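Long-range contacts in aeromonas extracellular serine protease (Aeromonas sobria, PDB 3WQB), which preferentially cleaves peptide bonds after paired basic residues, one of them lysine, as a secreted, calcium-binding serine protease of the furin subfamily, and is a probable virulence factor: residues D56-W61 and L416-K421; N98-S103 and L146-S151; Y160-S165 and F174-G179; W440-V445 and L585-L590; S461-I466 and T546-V551. The protein carries 1 engineered substitution. All coordinates share one frame; numbering follows the deposited sequence.

Contact 1 (D56-W61 and L416-K421)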
# COMPACT_ATOMS: atom_id res chain seq x y z
N ASP A 56 17.00 12.04 -1.35
CA ASP A 56 16.07 12.37 -2.42
C ASP A 56 16.00 11.18 -3.37
O ASP A 56 16.53 10.11 -3.06
CB ASP A 56 16.55 13.65 -3.14
CG ASP A 56 18.01 13.58 -3.56
OD1 ASP A 56 18.43 12.53 -4.10
OD2 ASP A 56 18.74 14.57 -3.37
N LEU A 57 15.38 11.35 -4.53
CA LEU A 57 15.23 10.25 -5.48
C LEU A 57 16.44 10.04 -6.39
O LEU A 57 16.41 9.16 -7.27
CB LEU A 57 13.96 10.42 -6.30
CG LEU A 57 12.68 10.46 -5.47
CD1 LEU A 57 11.52 10.95 -6.33
CD2 LEU A 57 12.36 9.10 -4.84
N ASN A 58 17.48 10.85 -6.20
CA ASN A 58 18.70 10.85 -7.03
C ASN A 58 18.37 10.70 -8.50
O ASN A 58 18.77 9.73 -9.16
CB ASN A 58 19.75 9.82 -6.57
CG ASN A 58 21.15 10.18 -7.06
OD1 ASN A 58 21.54 11.35 -7.06
ND2 ASN A 58 21.90 9.19 -7.49
N LEU A 59 17.61 11.67 -9.01
CA LEU A 59 17.10 11.62 -10.38
C LEU A 59 17.69 12.73 -11.25
O LEU A 59 17.30 12.88 -12.41
CB LEU A 59 15.57 11.70 -10.40
CG LEU A 59 14.89 12.84 -9.65
CD1 LEU A 59 15.22 14.21 -10.22
CD2 LEU A 59 13.38 12.61 -9.66
N TRP A 60 18.66 13.47 -10.72
CA TRP A 60 19.19 14.63 -11.44
C TRP A 60 19.79 14.28 -12.82
O TRP A 60 19.69 15.06 -13.75
CB TRP A 60 20.19 15.39 -10.57
CG TRP A 60 21.42 14.61 -10.20
CD1 TRP A 60 21.62 13.91 -9.04
CD2 TRP A 60 22.61 14.48 -10.98
NE1 TRP A 60 22.88 13.34 -9.06
CE2 TRP A 60 23.50 13.67 -10.23
CE3 TRP A 60 23.02 14.95 -12.24
CZ2 TRP A 60 24.78 13.34 -10.70
CZ3 TRP A 60 24.28 14.61 -12.70
CH2 TRP A 60 25.14 13.81 -11.94
N TRP A 61 20.41 13.11 -12.94
CA TRP A 61 21.03 12.70 -14.19
C TRP A 61 19.98 12.32 -15.21
O TRP A 61 20.14 12.60 -16.39
CB TRP A 61 22.06 11.60 -13.94
CG TRP A 61 22.83 11.14 -15.15
CD1 TRP A 61 24.06 11.58 -15.56
CD2 TRP A 61 22.44 10.12 -16.07
NE1 TRP A 61 24.45 10.90 -16.69
CE2 TRP A 61 23.48 9.99 -17.02
CE3 TRP A 61 21.31 9.29 -16.19
CZ2 TRP A 61 23.41 9.08 -18.09
CZ3 TRP A 61 21.25 8.39 -17.24
CH2 TRP A 61 22.30 8.28 -18.17
N LEU A 416 16.23 3.22 -0.44
CA LEU A 416 15.70 4.42 -1.05
C LEU A 416 15.97 4.43 -2.55
O LEU A 416 17.10 4.20 -3.00
CB LEU A 416 16.32 5.65 -0.39
CG LEU A 416 16.08 7.02 -1.02
CD1 LEU A 416 14.60 7.38 -1.02
CD2 LEU A 416 16.91 8.09 -0.33
N ILE A 417 14.94 4.72 -3.33
CA ILE A 417 15.07 4.82 -4.78
C ILE A 417 16.27 5.68 -5.20
O ILE A 417 16.48 6.77 -4.66
CB ILE A 417 13.79 5.39 -5.39
CG1 ILE A 417 12.65 4.38 -5.23
CG2 ILE A 417 14.00 5.75 -6.86
CD1 ILE A 417 11.30 4.88 -5.70
N ASP A 418 17.05 5.17 -6.15
CA ASP A 418 18.16 5.90 -6.75
C ASP A 418 17.95 5.80 -8.25
O ASP A 418 18.36 4.83 -8.88
CB ASP A 418 19.49 5.26 -6.33
CG ASP A 418 20.71 6.00 -6.86
OD1 ASP A 418 20.60 6.75 -7.87
OD2 ASP A 418 21.81 5.79 -6.29
N VAL A 419 17.29 6.80 -8.83
CA VAL A 419 16.92 6.73 -10.25
C VAL A 419 18.15 6.70 -11.15
O VAL A 419 18.19 5.95 -12.14
CB VAL A 419 16.00 7.92 -10.64
CG1 VAL A 419 15.89 8.04 -12.17
CG2 VAL A 419 14.62 7.75 -10.02
N ASN A 420 19.15 7.53 -10.84
CA ASN A 420 20.35 7.58 -11.67
C ASN A 420 21.03 6.22 -11.74
O ASN A 420 21.44 5.78 -12.82
CB ASN A 420 21.35 8.58 -11.11
CG ASN A 420 20.88 10.01 -11.18
OD1 ASN A 420 19.91 10.36 -11.86
ND2 ASN A 420 21.59 10.87 -10.47
N LYS A 421 21.16 5.55 -10.59
CA LYS A 421 21.83 4.25 -10.55
C LYS A 421 20.98 3.18 -11.23
O LYS A 421 21.51 2.31 -11.92
CB LYS A 421 22.19 3.86 -9.12
CG LYS A 421 23.10 2.63 -9.02
CD LYS A 421 23.55 2.40 -7.59
CE LYS A 421 24.34 1.10 -7.51
NZ LYS A 421 24.86 0.87 -6.14
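Asn58 and Asp418 lie side by side and point the same way, with amide and carboxylate planes 66° apart. Asn58 ND2 donates to Asp418 OD1 over 2.8 Å. It keeps the bond in its own amide plane but meets OD1 from above the carboxylate. Lys421 N reaches the same oxygen from the opposite face, 3.0 Å from Asp418 OD1, so Asp418 is the N-cap residue of helix 419-426. Asn420 crosses Asn58 at about a right angle. Asn420 ND2 sits over one face of the Trp60 indole, toward the rim and 3.1 Å above the plane, and the amide stands almost perpendicular to the ring. Asn420 OD1 accepts from Trp61 N at 3.0 Å. Two backbone bonds join the segments, Val419 N to Leu57 O and Asn420 N to Asn58 O. Beside them Leu59 CB packs on Val419 CB at 3.8 Å. Ile16 O accepts from both Asn58 ND2 and Asn420 ND2, and Gly17 O from Trp60 NE1. The buried amides are thus matched by backbone partners and one carboxylate. Two donors on Asp418 OD1 would probably help stabilise its negative charge, and the start of helix 419-426 is tied to the chain before helix 60-64.

Contact 2 (N98-S103 and L146-S151)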
# COMPACT_ATOMS: atom_id res chain seq x y z
N ASN A 98 -15.15 10.80 -13.38
CA ASN A 98 -15.74 11.13 -12.10
C ASN A 98 -16.77 10.05 -11.81
O ASN A 98 -17.82 9.97 -12.46
CB ASN A 98 -16.40 12.50 -12.18
CG ASN A 98 -16.80 13.02 -10.83
OD1 ASN A 98 -17.35 12.28 -10.02
ND2 ASN A 98 -16.55 14.30 -10.58
N VAL A 99 -16.47 9.18 -10.85
CA VAL A 99 -17.35 8.04 -10.58
C VAL A 99 -18.59 8.44 -9.76
O VAL A 99 -19.54 7.67 -9.65
CB VAL A 99 -16.61 6.85 -9.94
CG1 VAL A 99 -15.46 6.39 -10.82
CG2 VAL A 99 -16.11 7.19 -8.53
N VAL A 100 -18.56 9.65 -9.20
CA VAL A 100 -19.72 10.18 -8.48
C VAL A 100 -20.77 10.74 -9.45
O VAL A 100 -21.94 10.39 -9.38
CB VAL A 100 -19.29 11.24 -7.43
CG1 VAL A 100 -20.52 11.79 -6.70
CG2 VAL A 100 -18.30 10.63 -6.44
N THR A 101 -20.33 11.59 -10.39
CA THR A 101 -21.24 12.28 -11.31
C THR A 101 -21.38 11.58 -12.67
O THR A 101 -22.33 11.83 -13.42
CB THR A 101 -20.79 13.73 -11.58
OG1 THR A 101 -19.53 13.72 -12.25
CG2 THR A 101 -20.66 14.52 -10.28
N GLY A 102 -20.42 10.71 -12.99
CA GLY A 102 -20.37 10.07 -14.30
C GLY A 102 -19.64 10.86 -15.37
O GLY A 102 -19.49 10.39 -16.49
N SER A 103 -19.20 12.07 -15.04
CA SER A 103 -18.56 12.94 -16.02
C SER A 103 -17.13 12.49 -16.30
O SER A 103 -16.62 11.56 -15.65
CB SER A 103 -18.54 14.38 -15.54
OG SER A 103 -17.47 14.57 -14.63
N LEU A 146 -12.06 7.61 -7.01
CA LEU A 146 -12.60 6.53 -6.18
C LEU A 146 -12.77 6.91 -4.71
O LEU A 146 -13.63 6.36 -4.03
CB LEU A 146 -11.69 5.29 -6.28
CG LEU A 146 -12.10 4.24 -7.31
CD1 LEU A 146 -13.35 3.49 -6.83
CD2 LEU A 146 -12.31 4.82 -8.72
N LEU A 147 -11.92 7.82 -4.23
CA LEU A 147 -11.87 8.17 -2.80
C LEU A 147 -12.62 9.46 -2.48
O LEU A 147 -12.53 9.96 -1.36
CB LEU A 147 -10.42 8.27 -2.32
CG LEU A 147 -9.47 7.11 -2.64
CD1 LEU A 147 -8.08 7.41 -2.13
CD2 LEU A 147 -9.99 5.81 -2.08
N ASP A 148 -13.35 10.01 -3.45
CA ASP A 148 -14.24 11.15 -3.17
C ASP A 148 -15.15 10.76 -2.01
O ASP A 148 -15.59 9.61 -1.91
CB ASP A 148 -15.07 11.50 -4.42
CG ASP A 148 -15.93 12.75 -4.22
OD1 ASP A 148 -17.01 12.66 -3.60
OD2 ASP A 148 -15.52 13.82 -4.71
N ASP A 149 -15.45 11.73 -1.14
CA ASP A 149 -16.31 11.48 0.03
C ASP A 149 -17.65 10.84 -0.37
O ASP A 149 -18.23 10.07 0.41
CB ASP A 149 -16.58 12.77 0.83
CG ASP A 149 -15.34 13.30 1.59
OD1 ASP A 149 -14.28 12.64 1.60
OD2 ASP A 149 -15.45 14.40 2.19
N ASN A 150 -18.15 11.16 -1.56
CA ASN A 150 -19.44 10.64 -2.02
C ASN A 150 -19.34 9.40 -2.91
O ASN A 150 -20.35 8.94 -3.44
CB ASN A 150 -20.23 11.73 -2.74
CG ASN A 150 -20.73 12.79 -1.80
OD1 ASN A 150 -20.81 12.57 -0.58
ND2 ASN A 150 -21.06 13.95 -2.35
N SER A 151 -18.13 8.88 -3.08
CA SER A 151 -17.95 7.61 -3.76
C SER A 151 -18.15 6.46 -2.78
O SER A 151 -17.59 6.47 -1.67
CB SER A 151 -16.55 7.54 -4.35
OG SER A 151 -16.27 6.21 -4.77
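Val100 turns CG1 anti to its backbone N (chi1 179°), and its two methyls meet different parts of the loop 146-151. Val100 CG1 touches Asn150 CB at 4.0 Å. Val100 CG2 lies 3.7 Å from Asp148 OD1 and 3.8 Å from Ser151 N. The Val100 and Asp148 side chains cross at about a right angle. In Val99, CG1 is anti to the carbonyl carbon (chi1 -58°) and meets Leu146 CD2 at 4.1 Å, while CG2 approaches Ser151 OG. No hydrogen bond joins the two segments directly. Asn98 OD1 accepts from Thr101 N, an Asx motif. Asp148 OD1 accepts from Asn150 N at 2.8 Å, an Asx turn within the type I turn 148-151. Ser151 OG donates to Leu146 O at 2.7 Å. Asn145, just before Leu146, accepts from Val99 N through OD1 and donates to Asn98 OD1 through ND2. The side chain of Leu146 lies about 7 Å from that of Asp78, a predicted charge-relay residue. The loop 98-103 lies between strand 73-77 and helix 115-124. The loop 146-151 leads from strand 140-144 to helix 155-164, on which Val99 and Leu146 both rest through Asp157.

Contact 3 (Y160-S165 and F174-G179)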
# COMPACT_ATOMS: atom_id res chain seq x y z
N TYR A 160 -13.00 -0.10 -13.32
CA TYR A 160 -12.90 0.94 -14.32
C TYR A 160 -11.56 1.68 -14.24
O TYR A 160 -10.94 2.01 -15.27
CB TYR A 160 -14.07 1.93 -14.22
CG TYR A 160 -14.22 2.77 -15.48
CD1 TYR A 160 -13.47 3.93 -15.67
CD2 TYR A 160 -15.09 2.37 -16.49
CE1 TYR A 160 -13.58 4.67 -16.84
CE2 TYR A 160 -15.21 3.11 -17.64
CZ TYR A 160 -14.45 4.25 -17.82
OH TYR A 160 -14.56 4.98 -18.98
N ALA A 161 -11.12 1.95 -13.02
CA ALA A 161 -9.94 2.77 -12.76
C ALA A 161 -8.63 2.00 -12.84
O ALA A 161 -7.58 2.60 -13.11
CB ALA A 161 -10.05 3.41 -11.40
N LEU A 162 -8.68 0.70 -12.57
CA LEU A 162 -7.47 -0.07 -12.33
C LEU A 162 -7.09 -0.99 -13.50
O LEU A 162 -6.33 -1.95 -13.34
CB LEU A 162 -7.58 -0.83 -11.00
CG LEU A 162 -7.45 0.05 -9.75
CD1 LEU A 162 -7.99 -0.66 -8.52
CD2 LEU A 162 -5.99 0.49 -9.54
N GLY A 163 -7.63 -0.70 -14.68
CA GLY A 163 -7.16 -1.34 -15.91
C GLY A 163 -8.15 -2.18 -16.66
O GLY A 163 -7.82 -2.70 -17.71
N ASP A 164 -9.37 -2.32 -16.15
CA ASP A 164 -10.38 -3.18 -16.79
C ASP A 164 -11.12 -2.47 -17.92
O ASP A 164 -11.63 -3.13 -18.83
CB ASP A 164 -11.37 -3.71 -15.76
CG ASP A 164 -12.39 -4.65 -16.36
OD1 ASP A 164 -11.99 -5.76 -16.76
OD2 ASP A 164 -13.58 -4.29 -16.39
N SER A 165 -11.16 -1.14 -17.90
CA SER A 165 -11.91 -0.38 -18.91
C SER A 165 -11.05 -0.00 -20.10
O SER A 165 -9.82 0.00 -20.03
CB SER A 165 -12.50 0.88 -18.27
OG SER A 165 -11.48 1.82 -17.97
N PHE A 174 -0.13 2.39 -12.30
CA PHE A 174 -1.34 2.66 -11.51
C PHE A 174 -0.93 3.10 -10.13
O PHE A 174 -0.40 2.30 -9.35
CB PHE A 174 -2.25 1.43 -11.45
CG PHE A 174 -2.86 1.08 -12.77
CD1 PHE A 174 -2.22 0.23 -13.66
CD2 PHE A 174 -4.09 1.64 -13.14
CE1 PHE A 174 -2.80 -0.07 -14.90
CE2 PHE A 174 -4.66 1.35 -14.37
CZ PHE A 174 -4.02 0.49 -15.26
N ASN A 175 -1.15 4.38 -9.85
CA ASN A 175 -0.80 4.95 -8.57
C ASN A 175 -1.92 4.81 -7.55
O ASN A 175 -3.01 5.32 -7.77
CB ASN A 175 -0.44 6.43 -8.75
CG ASN A 175 0.11 7.05 -7.49
OD1 ASN A 175 1.32 7.17 -7.33
ND2 ASN A 175 -0.78 7.42 -6.57
N GLN A 176 -1.64 4.10 -6.46
CA GLN A 176 -2.64 3.85 -5.41
C GLN A 176 -2.15 4.38 -4.06
O GLN A 176 -1.59 3.64 -3.24
CB GLN A 176 -2.94 2.37 -5.29
CG GLN A 176 -3.37 1.73 -6.58
CD GLN A 176 -3.31 0.24 -6.45
OE1 GLN A 176 -4.31 -0.41 -6.11
NE2 GLN A 176 -2.11 -0.31 -6.61
N SER A 177 -2.36 5.68 -3.86
CA SER A 177 -1.95 6.36 -2.63
C SER A 177 -2.99 6.16 -1.53
O SER A 177 -3.42 7.13 -0.88
CB SER A 177 -1.74 7.84 -2.91
OG SER A 177 -0.54 8.06 -3.64
N TYR A 178 -3.39 4.91 -1.32
CA TYR A 178 -4.46 4.58 -0.38
C TYR A 178 -4.25 3.20 0.24
O TYR A 178 -3.39 2.44 -0.21
CB TYR A 178 -5.84 4.68 -1.06
CG TYR A 178 -6.02 3.80 -2.27
CD1 TYR A 178 -6.24 2.42 -2.15
CD2 TYR A 178 -6.02 4.35 -3.56
CE1 TYR A 178 -6.42 1.60 -3.26
CE2 TYR A 178 -6.20 3.55 -4.68
CZ TYR A 178 -6.40 2.18 -4.53
OH TYR A 178 -6.58 1.38 -5.63
N GLY A 179 -5.02 2.91 1.28
CA GLY A 179 -4.94 1.62 1.93
C GLY A 179 -6.04 1.47 2.96
O GLY A 179 -6.82 2.40 3.20
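Phe174 sends its ring against the backbone of residues 161-163. Phe174 CE2 lies 3.4 Å from Ala161 O, which sits at the ring edge near the plane. Leu162 O lies over one face, 3.8 Å above the plane of the Phe174 ring and toward the rim. Gly163, with no side chain, lets Phe174 CZ come within 3.7 Å of Gly163 CA. Ala161 O has no hydrogen-bond partner in the model. The ring-edge C-H at Phe174 CE2 is probably a weak electrostatic partner for it.

Leu162 extends the contact along the strand. Leu162 CD2 touches Phe174 CD2 at 4.2 Å and lies 3.9 Å from Gln176 OE1. The Leu162 and Gln176 side chains cross at about a right angle. Leu162 CD1 meets Tyr178 OH tip to tip at 3.8 Å. Gln176 CB lies over one face of the Tyr178 ring, toward the rim.

Farther out, Tyr212 stacks on Phe174 and also bonds through OH to Leu162 O. Gln176 NE2 bonds to Asn255 OD1 and Ile213 O. Tyr178 and Gly179 pair in antiparallel fashion with a strand of another protein chain.

The side chain of Tyr178 lies about 5 Å from that of Asp78 and about 6 Å from that of His115, both predicted charge-relay residues. Helix 155-164 forms part of the crossover from strand 140-144 to strand 173-179, a central strand in the parallel sheet of the subtilisin fold.

Contact 4 (W440-V445 and L585-L590)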
# COMPACT_ATOMS: atom_id res chain seq x y z
N TRP A 440 0.33 -23.30 -4.67
CA TRP A 440 0.23 -23.21 -3.22
C TRP A 440 0.47 -24.60 -2.63
O TRP A 440 -0.05 -25.60 -3.15
CB TRP A 440 -1.15 -22.72 -2.80
CG TRP A 440 -1.41 -21.26 -2.97
CD1 TRP A 440 -2.10 -20.67 -3.98
CD2 TRP A 440 -1.02 -20.21 -2.08
NE1 TRP A 440 -2.15 -19.31 -3.79
CE2 TRP A 440 -1.51 -19.00 -2.62
CE3 TRP A 440 -0.30 -20.17 -0.88
CZ2 TRP A 440 -1.29 -17.76 -2.01
CZ3 TRP A 440 -0.10 -18.94 -0.26
CH2 TRP A 440 -0.59 -17.75 -0.83
N GLN A 441 1.28 -24.65 -1.58
CA GLN A 441 1.48 -25.86 -0.80
C GLN A 441 0.87 -25.62 0.57
O GLN A 441 1.31 -24.73 1.31
CB GLN A 441 2.96 -26.20 -0.65
CG GLN A 441 3.57 -26.70 -1.92
CD GLN A 441 4.93 -27.35 -1.74
OE1 GLN A 441 5.42 -27.60 -0.62
NE2 GLN A 441 5.55 -27.65 -2.86
N LYS A 442 -0.16 -26.41 0.89
CA LYS A 442 -0.88 -26.28 2.15
C LYS A 442 -0.40 -27.31 3.16
O LYS A 442 -0.23 -28.50 2.84
CB LYS A 442 -2.40 -26.40 1.94
CG LYS A 442 -3.22 -26.13 3.20
CD LYS A 442 -4.68 -25.85 2.89
CE LYS A 442 -5.42 -25.40 4.14
NZ LYS A 442 -6.77 -24.83 3.83
N ILE A 443 -0.18 -26.86 4.39
CA ILE A 443 0.25 -27.71 5.48
C ILE A 443 -0.78 -27.60 6.59
O ILE A 443 -0.87 -26.57 7.26
CB ILE A 443 1.66 -27.30 6.01
CG1 ILE A 443 2.69 -27.22 4.87
CG2 ILE A 443 2.12 -28.27 7.09
CD1 ILE A 443 2.81 -25.85 4.23
N ASN A 444 -1.57 -28.66 6.78
CA ASN A 444 -2.47 -28.74 7.91
C ASN A 444 -1.71 -29.26 9.12
O ASN A 444 -0.99 -30.25 9.03
CB ASN A 444 -3.66 -29.66 7.61
CG ASN A 444 -4.55 -29.13 6.50
OD1 ASN A 444 -5.02 -27.99 6.56
ND2 ASN A 444 -4.80 -29.95 5.50
N VAL A 445 -1.86 -28.58 10.25
CA VAL A 445 -1.08 -28.86 11.45
C VAL A 445 -1.98 -29.56 12.46
O VAL A 445 -3.13 -29.15 12.66
CB VAL A 445 -0.46 -27.56 12.02
CG1 VAL A 445 0.30 -27.83 13.32
CG2 VAL A 445 0.48 -26.93 11.00
N LEU A 585 -2.05 -23.40 16.09
CA LEU A 585 -1.82 -23.26 14.66
C LEU A 585 -2.65 -24.31 13.93
O LEU A 585 -2.58 -25.51 14.24
CB LEU A 585 -0.33 -23.45 14.33
CG LEU A 585 0.09 -23.34 12.87
CD1 LEU A 585 -0.25 -21.96 12.26
CD2 LEU A 585 1.56 -23.63 12.72
N ILE A 586 -3.45 -23.86 12.98
CA ILE A 586 -4.37 -24.73 12.23
C ILE A 586 -3.74 -25.18 10.90
O ILE A 586 -3.66 -26.37 10.61
CB ILE A 586 -5.74 -24.03 11.99
CG1 ILE A 586 -6.42 -23.73 13.33
CG2 ILE A 586 -6.65 -24.87 11.08
CD1 ILE A 586 -7.55 -22.71 13.25
N SER A 587 -3.29 -24.22 10.10
CA SER A 587 -2.71 -24.52 8.81
C SER A 587 -1.93 -23.32 8.34
O SER A 587 -2.15 -22.21 8.80
CB SER A 587 -3.79 -24.83 7.78
OG SER A 587 -4.56 -23.69 7.47
N TRP A 588 -1.02 -23.56 7.40
CA TRP A 588 -0.46 -22.47 6.63
C TRP A 588 -0.22 -22.95 5.22
O TRP A 588 -0.17 -24.16 4.97
CB TRP A 588 0.82 -21.91 7.27
CG TRP A 588 2.02 -22.81 7.24
CD1 TRP A 588 2.17 -24.00 7.89
CD2 TRP A 588 3.24 -22.57 6.54
NE1 TRP A 588 3.41 -24.52 7.63
CE2 TRP A 588 4.10 -23.66 6.81
CE3 TRP A 588 3.70 -21.54 5.70
CZ2 TRP A 588 5.39 -23.74 6.29
CZ3 TRP A 588 4.99 -21.62 5.19
CH2 TRP A 588 5.82 -22.71 5.48
N SER A 589 -0.08 -22.00 4.30
CA SER A 589 0.20 -22.31 2.91
C SER A 589 1.33 -21.41 2.42
O SER A 589 1.44 -20.27 2.84
CB SER A 589 -1.04 -22.12 2.04
OG SER A 589 -2.08 -23.00 2.45
N LEU A 590 2.13 -21.95 1.51
CA LEU A 590 3.28 -21.25 0.96
C LEU A 590 3.20 -21.19 -0.56
O LEU A 590 2.98 -22.21 -1.21
CB LEU A 590 4.59 -21.95 1.37
CG LEU A 590 5.90 -21.40 0.82
CD1 LEU A 590 6.17 -19.97 1.31
CD2 LEU A 590 7.05 -22.31 1.20
O HOH W 1 -4.39 -27.58 14.57
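Ile443 lies beside Trp588, both side chains pointing the same way. From the backbone outward, Ile443 CB lies 3.7 Å from Trp588 NE1. CG1 is anti to the carbonyl carbon (chi1 -53°) and remains near the same nitrogen, as does the CG2 branch. Ile443 CD1 lies over the indole, 3.6 Å from Trp588 CE2, and also close to Trp588 O. It makes a CH-pi contact, 3.8 Å from the centroid of the Trp588 five-membered ring and 20° off its normal. Trp588 NE1 donates to Ser462 OG.

The strands run antiparallel. Gln441 with Leu590 and Ile443 with Trp588 are hydrogen-bonded pairs. Ile443 N donates to Trp588 O at 2.8 Å, and Trp588 N donates to Ile443 O at 3.0 Å. Val445 N adds a bond to Ile586 O. Beyond it, one water donates to both Val445 O and Leu585 O, while Val445 CG2 packs on Leu585 CD2 at 3.9 Å. Lys442 and Ser589 are on the other face of the sheet, where Lys442 CG passes 3.4 Å from Ser589 OG. Near them Trp440 CE3 touches Ser589 CB at 3.6 Å.

Both strands belong to the P-domain. Strand 583-595 also pairs with strand 471-482, where Ile586 and Ser587 form a classic beta bulge opposite Ser480. The face with Ile443 and Trp588 packs on strands 460-466 and 545-553, and the opposite face carries Lys442, Asn444, Ser587 and Ser589.

Contact 5 (S461-I466 and T546-V551)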
# COMPACT_ATOMS: atom_id res chain seq x y z
N SER A 461 6.37 -24.28 15.29
CA SER A 461 7.00 -24.34 13.98
C SER A 461 6.38 -25.38 13.09
O SER A 461 5.93 -26.43 13.54
CB SER A 461 8.50 -24.65 14.13
OG SER A 461 9.14 -23.70 14.98
N SER A 462 6.38 -25.08 11.80
CA SER A 462 5.90 -26.00 10.78
C SER A 462 6.72 -25.81 9.52
O SER A 462 6.99 -24.69 9.11
CB SER A 462 4.40 -25.77 10.54
OG SER A 462 3.91 -26.55 9.46
N THR A 463 7.10 -26.93 8.91
CA THR A 463 8.03 -26.92 7.78
C THR A 463 7.45 -27.62 6.55
O THR A 463 6.72 -28.60 6.68
CB THR A 463 9.35 -27.59 8.20
OG1 THR A 463 9.93 -26.84 9.28
CG2 THR A 463 10.33 -27.68 7.05
N THR A 464 7.75 -27.09 5.36
CA THR A 464 7.41 -27.72 4.09
C THR A 464 8.60 -27.65 3.15
O THR A 464 9.41 -26.73 3.23
CB THR A 464 6.15 -27.08 3.45
OG1 THR A 464 5.69 -27.88 2.35
CG2 THR A 464 6.42 -25.66 2.95
N ARG A 465 8.71 -28.63 2.26
CA ARG A 465 9.77 -28.63 1.27
C ARG A 465 9.26 -28.14 -0.08
O ARG A 465 8.21 -28.58 -0.56
CB ARG A 465 10.36 -30.04 1.10
CG ARG A 465 11.55 -30.06 0.14
CD ARG A 465 12.28 -31.38 0.15
NE ARG A 465 13.43 -31.35 -0.75
CZ ARG A 465 13.42 -31.70 -2.04
NH1 ARG A 465 12.31 -32.14 -2.62
NH2 ARG A 465 14.54 -31.60 -2.75
N ILE A 466 10.02 -27.23 -0.68
CA ILE A 466 9.80 -26.84 -2.07
C ILE A 466 10.81 -27.61 -2.92
O ILE A 466 12.02 -27.47 -2.74
CB ILE A 466 9.95 -25.30 -2.26
CG1 ILE A 466 8.86 -24.53 -1.49
CG2 ILE A 466 10.01 -24.93 -3.75
CD1 ILE A 466 7.44 -24.67 -2.04
N THR A 546 13.76 -26.74 2.46
CA THR A 546 12.73 -26.58 3.47
C THR A 546 12.53 -25.13 3.88
O THR A 546 13.49 -24.38 4.10
CB THR A 546 13.02 -27.44 4.72
OG1 THR A 546 14.37 -27.24 5.15
CG2 THR A 546 12.82 -28.93 4.43
N TRP A 547 11.26 -24.75 3.96
CA TRP A 547 10.81 -23.46 4.46
C TRP A 547 10.05 -23.66 5.76
O TRP A 547 9.20 -24.56 5.86
CB TRP A 547 9.89 -22.81 3.43
CG TRP A 547 10.56 -22.39 2.16
CD1 TRP A 547 10.92 -23.19 1.12
CD2 TRP A 547 10.90 -21.05 1.79
NE1 TRP A 547 11.50 -22.43 0.12
CE2 TRP A 547 11.49 -21.11 0.51
CE3 TRP A 547 10.77 -19.81 2.43
CZ2 TRP A 547 11.96 -19.97 -0.15
CZ3 TRP A 547 11.24 -18.67 1.78
CH2 TRP A 547 11.82 -18.77 0.49
N ARG A 548 10.34 -22.84 6.76
CA ARG A 548 9.73 -23.03 8.08
C ARG A 548 8.98 -21.79 8.55
O ARG A 548 9.52 -20.68 8.55
CB ARG A 548 10.81 -23.42 9.10
CG ARG A 548 10.29 -23.64 10.52
CD ARG A 548 11.37 -24.14 11.45
NE ARG A 548 12.36 -23.12 11.80
CZ ARG A 548 13.62 -23.10 11.36
NH1 ARG A 548 14.04 -24.03 10.51
NH2 ARG A 548 14.45 -22.13 11.74
N LEU A 549 7.72 -21.99 8.94
CA LEU A 549 6.95 -20.94 9.59
C LEU A 549 7.10 -21.06 11.10
O LEU A 549 7.03 -22.16 11.65
CB LEU A 549 5.47 -21.06 9.22
CG LEU A 549 4.58 -19.90 9.68
CD1 LEU A 549 4.80 -18.68 8.79
CD2 LEU A 549 3.13 -20.32 9.66
N GLU A 550 7.30 -19.92 11.76
CA GLU A 550 7.45 -19.89 13.20
C GLU A 550 6.44 -18.91 13.77
O GLU A 550 6.33 -17.80 13.28
CB GLU A 550 8.87 -19.45 13.58
CG GLU A 550 9.94 -20.47 13.26
CD GLU A 550 11.32 -20.09 13.75
OE1 GLU A 550 11.52 -18.96 14.26
OE2 GLU A 550 12.22 -20.95 13.65
N VAL A 551 5.70 -19.33 14.80
CA VAL A 551 4.72 -18.46 15.46
C VAL A 551 4.97 -18.54 16.97
O VAL A 551 5.02 -19.64 17.51
CB VAL A 551 3.27 -18.90 15.15
CG1 VAL A 551 2.26 -18.02 15.89
CG2 VAL A 551 3.00 -18.88 13.65
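Trp547 turns the edge of its indole to Thr464 O, which lies near the ring plane. Ile466 CG1 approaches the ring obliquely, 3.6 Å from Trp547 CD1. Phe538 meets the Trp547 ring edge-to-face, and Trp547 NE1 donates to Ala543 O. The other flat group is the guanidinium of Arg548. Its edge faces Glu550, and NE and NH2 form a side-on salt bridge, both to Glu550 OE2. Arg548 NE is 2.9 Å from Glu550 OE2. The bend at chi3 (73°) places NE beside Glu550. Across the strands, Arg548 CG lies 3.5 Å from Thr463 OG1, and Thr463 CG2 meets Thr546 CB at 3.6 Å. The antiparallel backbones are joined at Ser462 with Leu549 and Thr464 with Trp547, each a two-way hydrogen-bonded pair. Trp547 N donates to Thr464 O at 2.8 Å. The two faces of this P-domain sheet thus differ in chemistry. Trp547 and Leu549 pack inward on strands 471-482 and 583-595. The other face is polar, and Glu550 is also bridged to Arg500, so its charge is probably offset by the two arginines.

In the fold
Contacts 1, 2 and 3 belong to the subtilisin part, and contacts 4 and 5 to the P-domain. Along the chain, contacts 2 and 3 are nested in the loop closed by contact 1. Their centres are 14 Å apart, and they touch where Leu146 meets Ala161 and Leu147 meets Tyr178, near the predicted charge relay. Helix 155-164 supplies one side of contact 3 and packs against contact 2. Contact 1, its centre 25 Å from that of contact 3, ties an early segment of the catalytic domain to the chain shortly before the P-domain. Strand 436-444 follows, and its pairing in contact 4 encloses contact 5 along the chain. Contacts 4 and 5, centres 9 Å apart, come from two sheets packed face to face, a beta sandwich.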